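Local atomic coordinates of 4,5-DOPA dioxygenase extradiol (Escherichia coli, PDB entry 2PW6), a protein that opens the aromatic ring of DOPA between carbons 4 and 5 in vitro, as a metal-dependent extradiol dioxygenase whose physiological substrate is unknown. Residues A[56-61]-A[117-122]; A[63-68]-A[139-144]; A[172-177]-A[232-237]. One frame throughout, in Å; residues are numbered along the deposited sequence.

Contact 1 of 3, residues A[56-61]-A[117-122]; sequences AHWFTR and WGFDHG. With ZN (zinc ion), chain C; ZN (zinc ion), chain B.
The indole of Trp58 has Trp117 over one face and Asp120 OD1 more distantly over the other. Trp117 CE3 lies toward the rim, 3.6 Å from Trp58 CG, the rings meeting obliquely. Gly118 O and Phe119 CD1 lie at the indole edge. Trp58 NE1 donates to Gly118 O at 3.0 Å, with an N-H...O angle of 158°, which helps fix the rotation of the indole. Its six-membered ring points an edge at the face of Phe119 in an offset edge-to-face pair, planes at 68°, completing an aromatic cluster.

Asp120 covers one face of His57. Its CG, placed between the backbone N and the carbonyl carbon, lies 3.4 Å from His57 CD2. Its CB makes a CH-pi contact 3.8 Å from the His57 centroid, and the carboxylate is turned 24° from the imidazole. His57 NE2 binds a zinc ion at 2.3 Å, together with His22, His234 and Asp86 of the second subunit. His121 ND1 binds another, shared with His121 of that subunit.

Asp120 is the N-cap of helix 121-130: OD2 accepts from Ser123 N, while OD1 bonds Ser55 OG. The contact joins the corner of strand 50-60 at His57 to that helix, beside Gln140 of strand 138-144.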
loop_
_atom_site.group_PDB
_atom_site.type_symbol
_atom_site.label_atom_id
_atom_site.label_comp_id
_atom_site.label_asym_id
_atom_site.label_seq_id
_atom_site.Cartn_x
_atom_site.Cartn_y
_atom_site.Cartn_z
ATOM N N ALA A 56 8.336 -3.367 7.701
ATOM C CA ALA A 56 8.206 -4.560 6.817
ATOM C C ALA A 56 8.208 -4.207 5.351
ATOM O O ALA A 56 8.742 -4.915 4.500
ATOM C CB ALA A 56 6.879 -5.304 7.138
ATOM N N HIS A 57 7.546 -3.120 5.043
ATOM C CA HIS A 57 7.336 -2.736 3.675
ATOM C C HIS A 57 8.504 -1.948 3.008
ATOM O O HIS A 57 8.392 -1.602 1.874
ATOM C CB HIS A 57 6.022 -1.965 3.583
ATOM C CG HIS A 57 4.811 -2.782 3.919
ATOM N ND1 HIS A 57 4.062 -3.412 2.950
ATOM C CD2 HIS A 57 4.214 -3.067 5.107
ATOM C CE1 HIS A 57 3.054 -4.046 3.521
ATOM N NE2 HIS A 57 3.124 -3.861 4.832
ATOM N N TRP A 58 9.615 -1.697 3.694
ATOM C CA TRP A 58 10.855 -1.116 3.040
ATOM C C TRP A 58 11.902 -2.232 3.049
ATOM O O TRP A 58 12.752 -2.313 3.917
ATOM C CB TRP A 58 11.365 0.177 3.737
ATOM C CG TRP A 58 10.229 1.238 3.997
ATOM C CD1 TRP A 58 9.244 1.634 3.123
ATOM C CD2 TRP A 58 10.005 1.978 5.188
ATOM N NE1 TRP A 58 8.405 2.565 3.705
ATOM C CE2 TRP A 58 8.866 2.798 4.973
ATOM C CE3 TRP A 58 10.680 2.069 6.408
ATOM C CZ2 TRP A 58 8.381 3.674 5.950
ATOM C CZ3 TRP A 58 10.197 2.948 7.376
ATOM C CH2 TRP A 58 9.065 3.733 7.140
ATOM N N PHE A 59 11.760 -3.138 2.079
ATOM C CA PHE A 59 12.513 -4.403 1.989
ATOM C C PHE A 59 13.227 -4.344 0.628
ATOM O O PHE A 59 12.595 -4.490 -0.419
ATOM C CB PHE A 59 11.521 -5.572 2.070
ATOM C CG PHE A 59 12.138 -6.946 2.290
ATOM C CD1 PHE A 59 13.044 -7.177 3.305
ATOM C CD2 PHE A 59 11.688 -8.056 1.525
ATOM C CE1 PHE A 59 13.577 -8.468 3.557
ATOM C CE2 PHE A 59 12.212 -9.383 1.770
ATOM C CZ PHE A 59 13.156 -9.581 2.782
ATOM N N THR A 60 14.529 -4.067 0.657
ATOM C CA THR A 60 15.272 -3.584 -0.527
ATOM C C THR A 60 16.517 -4.444 -0.642
ATOM O O THR A 60 16.921 -4.996 0.336
ATOM C CB THR A 60 15.764 -2.078 -0.291
ATOM O OG1 THR A 60 16.519 -2.006 0.934
ATOM C CG2 THR A 60 14.595 -1.115 -0.201
ATOM N N ARG A 61 17.141 -4.546 -1.808
ATOM C CA ARG A 61 18.514 -5.055 -1.818
ATOM C C ARG A 61 19.435 -3.930 -1.374
ATOM O O ARG A 61 19.413 -2.864 -1.963
ATOM C CB ARG A 61 18.976 -5.590 -3.174
ATOM C CG ARG A 61 20.271 -6.501 -2.984
ATOM C CD ARG A 61 21.142 -6.736 -4.260
ATOM N NE ARG A 61 20.348 -6.875 -5.493
ATOM C CZ ARG A 61 19.564 -7.919 -5.788
ATOM N NH1 ARG A 61 19.452 -8.952 -4.943
ATOM N NH2 ARG A 61 18.887 -7.931 -6.932
ATOM N N TRP A 117 10.246 7.954 1.825
ATOM C CA TRP A 117 9.448 6.861 1.217
ATOM C C TRP A 117 8.030 6.898 1.751
ATOM O O TRP A 117 7.820 7.161 2.928
ATOM C CB TRP A 117 10.037 5.495 1.571
ATOM C CG TRP A 117 11.493 5.352 1.280
ATOM C CD1 TRP A 117 12.178 5.830 0.160
ATOM C CD2 TRP A 117 12.460 4.701 2.091
ATOM N NE1 TRP A 117 13.503 5.495 0.254
ATOM C CE2 TRP A 117 13.708 4.817 1.432
ATOM C CE3 TRP A 117 12.411 4.051 3.323
ATOM C CZ2 TRP A 117 14.862 4.277 1.956
ATOM C CZ3 TRP A 117 13.555 3.522 3.834
ATOM C CH2 TRP A 117 14.756 3.617 3.161
ATOM N N GLY A 118 7.044 6.612 0.922
ATOM C CA GLY A 118 5.679 6.500 1.442
ATOM C C GLY A 118 5.608 5.517 2.611
ATOM O O GLY A 118 6.337 4.517 2.661
ATOM N N PHE A 119 4.749 5.825 3.578
ATOM C CA PHE A 119 4.482 4.935 4.695
ATOM C C PHE A 119 3.404 3.936 4.280
ATOM O O PHE A 119 2.355 4.334 3.783
ATOM C CB PHE A 119 4.010 5.737 5.916
ATOM C CG PHE A 119 5.095 6.563 6.563
ATOM C CD1 PHE A 119 5.874 6.034 7.587
ATOM C CD2 PHE A 119 5.347 7.860 6.138
ATOM C CE1 PHE A 119 6.878 6.777 8.189
ATOM C CE2 PHE A 119 6.370 8.625 6.733
ATOM C CZ PHE A 119 7.130 8.072 7.753
ATOM N N ASP A 120 3.666 2.647 4.461
ATOM C CA ASP A 120 2.576 1.649 4.386
ATOM C C ASP A 120 1.394 1.981 5.331
ATOM O O ASP A 120 1.592 2.611 6.367
ATOM C CB ASP A 120 3.127 0.258 4.698
ATOM C CG ASP A 120 3.861 0.208 5.982
ATOM O OD1 ASP A 120 5.020 0.655 6.050
ATOM O OD2 ASP A 120 3.321 -0.329 6.946
ATOM N N HIS A 121 0.182 1.546 4.983
ATOM C CA HIS A 121 -0.990 1.787 5.833
ATOM C C HIS A 121 -0.817 1.388 7.291
ATOM O O HIS A 121 -1.270 2.106 8.205
ATOM C CB HIS A 121 -2.235 1.097 5.300
ATOM C CG HIS A 121 -3.143 2.018 4.568
ATOM N ND1 HIS A 121 -3.259 2.006 3.196
ATOM C CD2 HIS A 121 -3.961 3.010 5.013
ATOM C CE1 HIS A 121 -4.139 2.926 2.826
ATOM N NE2 HIS A 121 -4.564 3.560 3.908
ATOM N N GLY A 122 -0.181 0.241 7.495
ATOM C CA GLY A 122 0.068 -0.286 8.826
ATOM C C GLY A 122 0.984 0.597 9.650
ATOM O O GLY A 122 0.740 0.792 10.839
HETATM ZN ZN ZN C . -2.515 0.151 1.665
HETATM ZN ZN ZN B . 2.164 -5.033 6.543
#

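Contact 2 of 3, residues A[63-68]-A[139-144]; sequences TGVTAM and VQLSID
Ser142 OG accepts from the backbone N of Gly64 at 2.8 Å, with an N-H...O angle of 156°, and is also bonded to Thr60 OG1. Its place between the backbone N and the carbonyl carbon (chi1 79°) brings this hydroxyl to the neighbouring strand. Ser142 N returns a bond to Gly64 O. Thr66 OG1 donates to Gln140 OE1 at 2.8 Å, in the carbonyl plane and on a lone pair. Gln140 NE2 is held by Trp117 O. The side chains of selenomethionine Met68 and Gln140 cross at about a right angle, with Met68 CG 3.4 Å from Gln140 OE1.

Strands 63-66 and 138-144 are antiparallel neighbours in the mixed central sheet of this LigB-family domain. Thr66 and Gln140 form a hydrogen-bonded pair, Val65 and Leu141 a non-hydrogen-bonded one. The return bond from Gln140 N to Thr66 O is weak.

Leu141 CD1 lies 3.6 Å from Val65 CG2 and 3.5 Å from Thr63 CG2. Helix 95-105 packs on Val65 and Val139, helix 149-159 on Thr63 and Leu141. One water bridges Thr63 OG1 to Ser142 O and Asp144 N; a second joins it to Asp144 OD2. Asp144 OD1 bonds Ser146 OG, and OD2 forms a salt bridge with Lys147.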
loop_
_atom_site.group_PDB
_atom_site.type_symbol
_atom_site.label_atom_id
_atom_site.label_comp_id
_atom_site.label_asym_id
_atom_site.label_seq_id
_atom_site.Cartn_x
_atom_site.Cartn_y
_atom_site.Cartn_z
ATOM N N THR A 63 20.930 -1.662 2.223
ATOM C CA THR A 63 20.337 -0.853 3.271
ATOM C C THR A 63 20.248 0.587 2.738
ATOM O O THR A 63 21.233 1.139 2.189
ATOM C CB THR A 63 21.178 -0.957 4.573
ATOM O OG1 THR A 63 21.325 -2.339 4.974
ATOM C CG2 THR A 63 20.566 -0.161 5.718
ATOM N N GLY A 64 19.053 1.158 2.849
ATOM C CA GLY A 64 18.797 2.550 2.542
ATOM C C GLY A 64 18.388 3.325 3.784
ATOM O O GLY A 64 17.965 2.731 4.776
ATOM N N VAL A 65 18.567 4.657 3.728
ATOM C CA VAL A 65 18.246 5.611 4.789
ATOM C C VAL A 65 17.713 6.862 4.078
ATOM O O VAL A 65 18.219 7.241 3.022
ATOM C CB VAL A 65 19.509 5.947 5.649
ATOM C CG1 VAL A 65 19.397 7.276 6.384
ATOM C CG2 VAL A 65 19.846 4.870 6.621
ATOM N N THR A 66 16.664 7.472 4.614
ATOM C CA THR A 66 16.181 8.753 4.117
ATOM C C THR A 66 16.187 9.753 5.268
ATOM O O THR A 66 15.923 9.400 6.391
ATOM C CB THR A 66 14.729 8.711 3.581
ATOM O OG1 THR A 66 13.810 8.694 4.683
ATOM C CG2 THR A 66 14.485 7.518 2.707
ATOM N N ALA A 67 16.468 11.009 4.982
ATOM C CA ALA A 67 16.314 12.028 6.003
ATOM C C ALA A 67 14.999 12.738 5.783
ATOM O O ALA A 67 14.653 13.633 6.546
ATOM C CB ALA A 67 17.470 13.000 5.988
HETATM N N MSE A 68 14.265 12.321 4.748
HETATM C CA MSE A 68 12.892 12.783 4.493
HETATM C C MSE A 68 12.798 14.284 4.177
HETATM O O MSE A 68 12.036 15.014 4.810
HETATM C CB MSE A 68 11.961 12.420 5.658
HETATM C CG MSE A 68 11.809 10.928 5.871
HETATM SE SE MSE A 68 10.652 10.461 7.335
HETATM C CE MSE A 68 8.973 11.189 6.725
ATOM N N VAL A 139 13.774 9.605 10.629
ATOM C CA VAL A 139 14.526 8.939 9.580
ATOM C C VAL A 139 13.862 7.564 9.266
ATOM O O VAL A 139 13.426 6.853 10.165
ATOM C CB VAL A 139 15.999 8.822 10.059
ATOM C CG1 VAL A 139 16.712 7.721 9.408
ATOM C CG2 VAL A 139 16.767 10.190 9.801
ATOM N N GLN A 140 13.750 7.214 7.991
ATOM C CA GLN A 140 13.386 5.838 7.592
ATOM C C GLN A 140 14.623 4.976 7.263
ATOM O O GLN A 140 15.544 5.426 6.580
ATOM C CB GLN A 140 12.436 5.872 6.408
ATOM C CG GLN A 140 11.163 6.684 6.668
ATOM C CD GLN A 140 10.529 7.129 5.399
ATOM O OE1 GLN A 140 11.168 7.801 4.580
ATOM N NE2 GLN A 140 9.279 6.749 5.191
ATOM N N LEU A 141 14.646 3.765 7.812
ATOM C CA LEU A 141 15.671 2.774 7.550
ATOM C C LEU A 141 15.042 1.535 6.861
ATOM O O LEU A 141 13.975 1.072 7.281
ATOM C CB LEU A 141 16.341 2.344 8.862
ATOM C CG LEU A 141 17.425 1.252 8.753
ATOM C CD1 LEU A 141 18.688 1.772 7.989
ATOM C CD2 LEU A 141 17.772 0.775 10.139
ATOM N N SER A 142 15.698 1.017 5.824
ATOM C CA SER A 142 15.153 -0.093 5.053
ATOM C C SER A 142 15.834 -1.401 5.470
ATOM O O SER A 142 16.897 -1.399 6.132
ATOM C CB SER A 142 15.285 0.158 3.552
ATOM O OG SER A 142 16.600 -0.107 3.113
ATOM N N ILE A 143 15.205 -2.524 5.117
ATOM C CA ILE A 143 15.677 -3.846 5.558
ATOM C C ILE A 143 16.377 -4.475 4.363
ATOM O O ILE A 143 15.801 -4.582 3.313
ATOM C CB ILE A 143 14.463 -4.736 6.067
ATOM C CG1 ILE A 143 13.897 -4.189 7.386
ATOM C CG2 ILE A 143 14.859 -6.219 6.245
ATOM C CD1 ILE A 143 12.398 -4.451 7.568
ATOM N N ASP A 144 17.617 -4.885 4.522
ATOM C CA ASP A 144 18.348 -5.530 3.417
ATOM C C ASP A 144 17.840 -6.977 3.141
ATOM O O ASP A 144 18.157 -7.889 3.916
ATOM C CB ASP A 144 19.852 -5.584 3.749
ATOM C CG ASP A 144 20.732 -5.972 2.539
ATOM O OD1 ASP A 144 20.243 -6.446 1.486
ATOM O OD2 ASP A 144 21.962 -5.759 2.636
HETATM O O HOH W 1 19.078 -3.073 6.359
HETATM O O HOH W 2 23.227 -3.826 3.879
#

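Contact 3 of 3, residues A[172-177]-A[232-237]; sequences SGNVVH and PEHYLP. With ZN (zinc ion), chain D; ZN (zinc ion), chain B.
Asn174 N donates to His234 O at 2.6 Å, nearly straight at the hydrogen, where the loop after strand 167-173 passes the turn before helix 236-243. Gly173 CA comes close to the same carbonyl, and a CB there would clash with it. The rings of His177 and His234 stack face to face, centroids 3.6 Å apart and planes at 15°. With CG anti to the backbone N (chi1 -174°), the His177 ring is carried over the face of His234, its NE2 above the ring centre. The amide of Asn174 lies beside the His234 ring, with OD1 3.5 Å from His234 CD2, while ND2 bonds Ser264 O.

This is part of the histidine-rich metal centre of a LigB-type extradiol dioxygenase. His234 NE2 binds the zinc ion held by His57, at 2.0 Å. His177 binds a different zinc ion through its ND1 and its own backbone O, while its NE2 is hydrogen-bonded to Asp86 of the second subunit.

At the other nitrogen of the His234 ring, ND1 donates in plane to the anti lone pair of Glu233 OE2 at 3.1 Å. Glu233 OE1 is held by Thr231. An alanine in place of Glu233 would probably leave His234 ND1 without its acceptor and the ring less firmly set against rotation. Val175 CA sits at the edge of the Tyr235 ring, 3.9 Å from CD1. Pro237 CG packs on Ser172 O.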
loop_
_atom_site.group_PDB
_atom_site.type_symbol
_atom_site.label_atom_id
_atom_site.label_comp_id
_atom_site.label_asym_id
_atom_site.label_seq_id
_atom_site.Cartn_x
_atom_site.Cartn_y
_atom_site.Cartn_z
ATOM N N SER A 172 8.008 -1.861 12.704
ATOM C CA SER A 172 6.651 -2.368 12.566
ATOM C C SER A 172 6.540 -3.436 11.486
ATOM O O SER A 172 7.120 -3.307 10.399
ATOM C CB SER A 172 5.562 -1.270 12.456
ATOM O OG SER A 172 5.246 -0.881 11.131
ATOM N N GLY A 173 5.815 -4.502 11.838
ATOM C CA GLY A 173 5.540 -5.620 10.932
ATOM C C GLY A 173 4.552 -6.548 11.603
ATOM O O GLY A 173 3.571 -6.072 12.156
ATOM N N ASN A 174 4.840 -7.861 11.591
ATOM C CA ASN A 174 3.875 -8.918 12.040
ATOM C C ASN A 174 4.625 -10.232 12.084
ATOM O O ASN A 174 5.100 -10.724 11.032
ATOM C CB ASN A 174 2.653 -9.099 11.084
ATOM C CG ASN A 174 1.673 -7.907 11.070
ATOM O OD1 ASN A 174 1.489 -7.255 10.014
ATOM N ND2 ASN A 174 0.976 -7.667 12.198
ATOM N N VAL A 175 4.766 -10.800 13.282
ATOM C CA VAL A 175 5.476 -12.057 13.455
ATOM C C VAL A 175 4.742 -13.287 12.831
ATOM O O VAL A 175 5.389 -14.335 12.549
ATOM C CB VAL A 175 5.839 -12.309 14.933
ATOM C CG1 VAL A 175 6.548 -11.090 15.511
ATOM C CG2 VAL A 175 4.580 -12.678 15.772
ATOM N N VAL A 176 3.440 -13.142 12.566
ATOM C CA VAL A 176 2.695 -14.092 11.707
ATOM C C VAL A 176 2.010 -13.354 10.583
ATOM O O VAL A 176 1.195 -12.435 10.820
ATOM C CB VAL A 176 1.577 -14.964 12.464
ATOM C CG1 VAL A 176 0.944 -15.971 11.495
ATOM C CG2 VAL A 176 2.133 -15.664 13.697
ATOM N N HIS A 177 2.302 -13.767 9.350
ATOM C CA HIS A 177 1.873 -12.955 8.244
ATOM C C HIS A 177 1.783 -13.724 6.953
ATOM O O HIS A 177 2.699 -13.683 6.114
ATOM C CB HIS A 177 2.798 -11.709 8.082
ATOM C CG HIS A 177 2.324 -10.749 7.034
ATOM N ND1 HIS A 177 2.451 -11.005 5.675
ATOM C CD2 HIS A 177 1.664 -9.567 7.147
ATOM C CE1 HIS A 177 1.952 -9.972 5.008
ATOM N NE2 HIS A 177 1.452 -9.100 5.874
ATOM N N PRO A 232 10.548 -13.220 4.518
ATOM C CA PRO A 232 10.896 -12.764 5.846
ATOM C C PRO A 232 10.461 -11.356 6.302
ATOM O O PRO A 232 10.536 -11.119 7.485
ATOM C CB PRO A 232 12.441 -12.875 5.852
ATOM C CG PRO A 232 12.818 -13.540 4.577
ATOM C CD PRO A 232 11.730 -13.195 3.632
ATOM N N GLU A 233 9.973 -10.481 5.423
ATOM C CA GLU A 233 9.972 -9.003 5.674
ATOM C C GLU A 233 9.148 -8.534 6.875
ATOM O O GLU A 233 9.571 -7.647 7.601
ATOM C CB GLU A 233 9.596 -8.193 4.412
ATOM C CG GLU A 233 8.091 -8.154 4.084
ATOM C CD GLU A 233 7.535 -9.510 3.623
ATOM O OE1 GLU A 233 8.280 -10.221 2.915
ATOM O OE2 GLU A 233 6.365 -9.848 3.948
ATOM N N HIS A 234 7.983 -9.150 7.109
ATOM C CA HIS A 234 7.132 -8.741 8.249
ATOM C C HIS A 234 7.576 -9.223 9.604
ATOM O O HIS A 234 7.154 -8.682 10.646
ATOM C CB HIS A 234 5.673 -9.066 8.014
ATOM C CG HIS A 234 4.921 -8.017 7.253
ATOM N ND1 HIS A 234 4.929 -7.953 5.884
ATOM C CD2 HIS A 234 4.010 -7.108 7.657
ATOM C CE1 HIS A 234 4.104 -7.011 5.472
ATOM N NE2 HIS A 234 3.530 -6.469 6.532
ATOM N N TYR A 235 8.454 -10.216 9.593
ATOM C CA TYR A 235 9.068 -10.715 10.807
ATOM C C TYR A 235 10.416 -10.057 11.229
ATOM O O TYR A 235 10.679 -9.820 12.428
ATOM C CB TYR A 235 9.297 -12.195 10.608
ATOM C CG TYR A 235 9.926 -12.842 11.783
ATOM C CD1 TYR A 235 9.150 -13.205 12.879
ATOM C CD2 TYR A 235 11.315 -13.101 11.817
ATOM C CE1 TYR A 235 9.726 -13.822 14.004
ATOM C CE2 TYR A 235 11.905 -13.711 12.944
ATOM C CZ TYR A 235 11.097 -14.065 14.036
ATOM O OH TYR A 235 11.630 -14.687 15.178
ATOM N N LEU A 236 11.269 -9.818 10.239
ATOM C CA LEU A 236 12.632 -9.277 10.437
ATOM C C LEU A 236 12.727 -8.012 11.317
ATOM O O LEU A 236 13.705 -7.884 12.060
ATOM C CB LEU A 236 13.338 -9.025 9.079
ATOM C CG LEU A 236 13.818 -10.272 8.310
ATOM C CD1 LEU A 236 14.425 -9.932 6.896
ATOM C CD2 LEU A 236 14.818 -11.122 9.149
ATOM N N PRO A 237 11.718 -7.109 11.257
ATOM C CA PRO A 237 11.744 -5.901 12.048
ATOM C C PRO A 237 11.852 -6.113 13.539
ATOM O O PRO A 237 12.443 -5.270 14.224
ATOM C CB PRO A 237 10.413 -5.209 11.681
ATOM C CG PRO A 237 10.125 -5.673 10.348
ATOM C CD PRO A 237 10.532 -7.108 10.373
HETATM ZN ZN ZN D . 3.408 -12.313 4.424
HETATM ZN ZN ZN B . 2.164 -5.033 6.543
#

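Overall arrangement
All three contacts reach the same mixed sheet. Contacts 1 and 3, their centres about 12 Å apart, meet at the metal site: His57 NE2 and His234 NE2 lie 3.1 Å apart and bind the same zinc ion. Strands 50-60 and 167-173 are neighbours there, joined by a probable hydrogen bond from Ala56 N to Ser172 O at 3.0 Å. Contact 2 lies farther out, its centre about 10 Å from that of contact 1 and about 17 Å from that of contact 3. It is tied to contact 1 by Trp58 O and Ile143 N, 2.7 Å apart and probably hydrogen-bonded. Ile143 also packs on Leu236 and Pro237 of contact 3. The second subunit approaches contacts 1 and 3, but not contact 2.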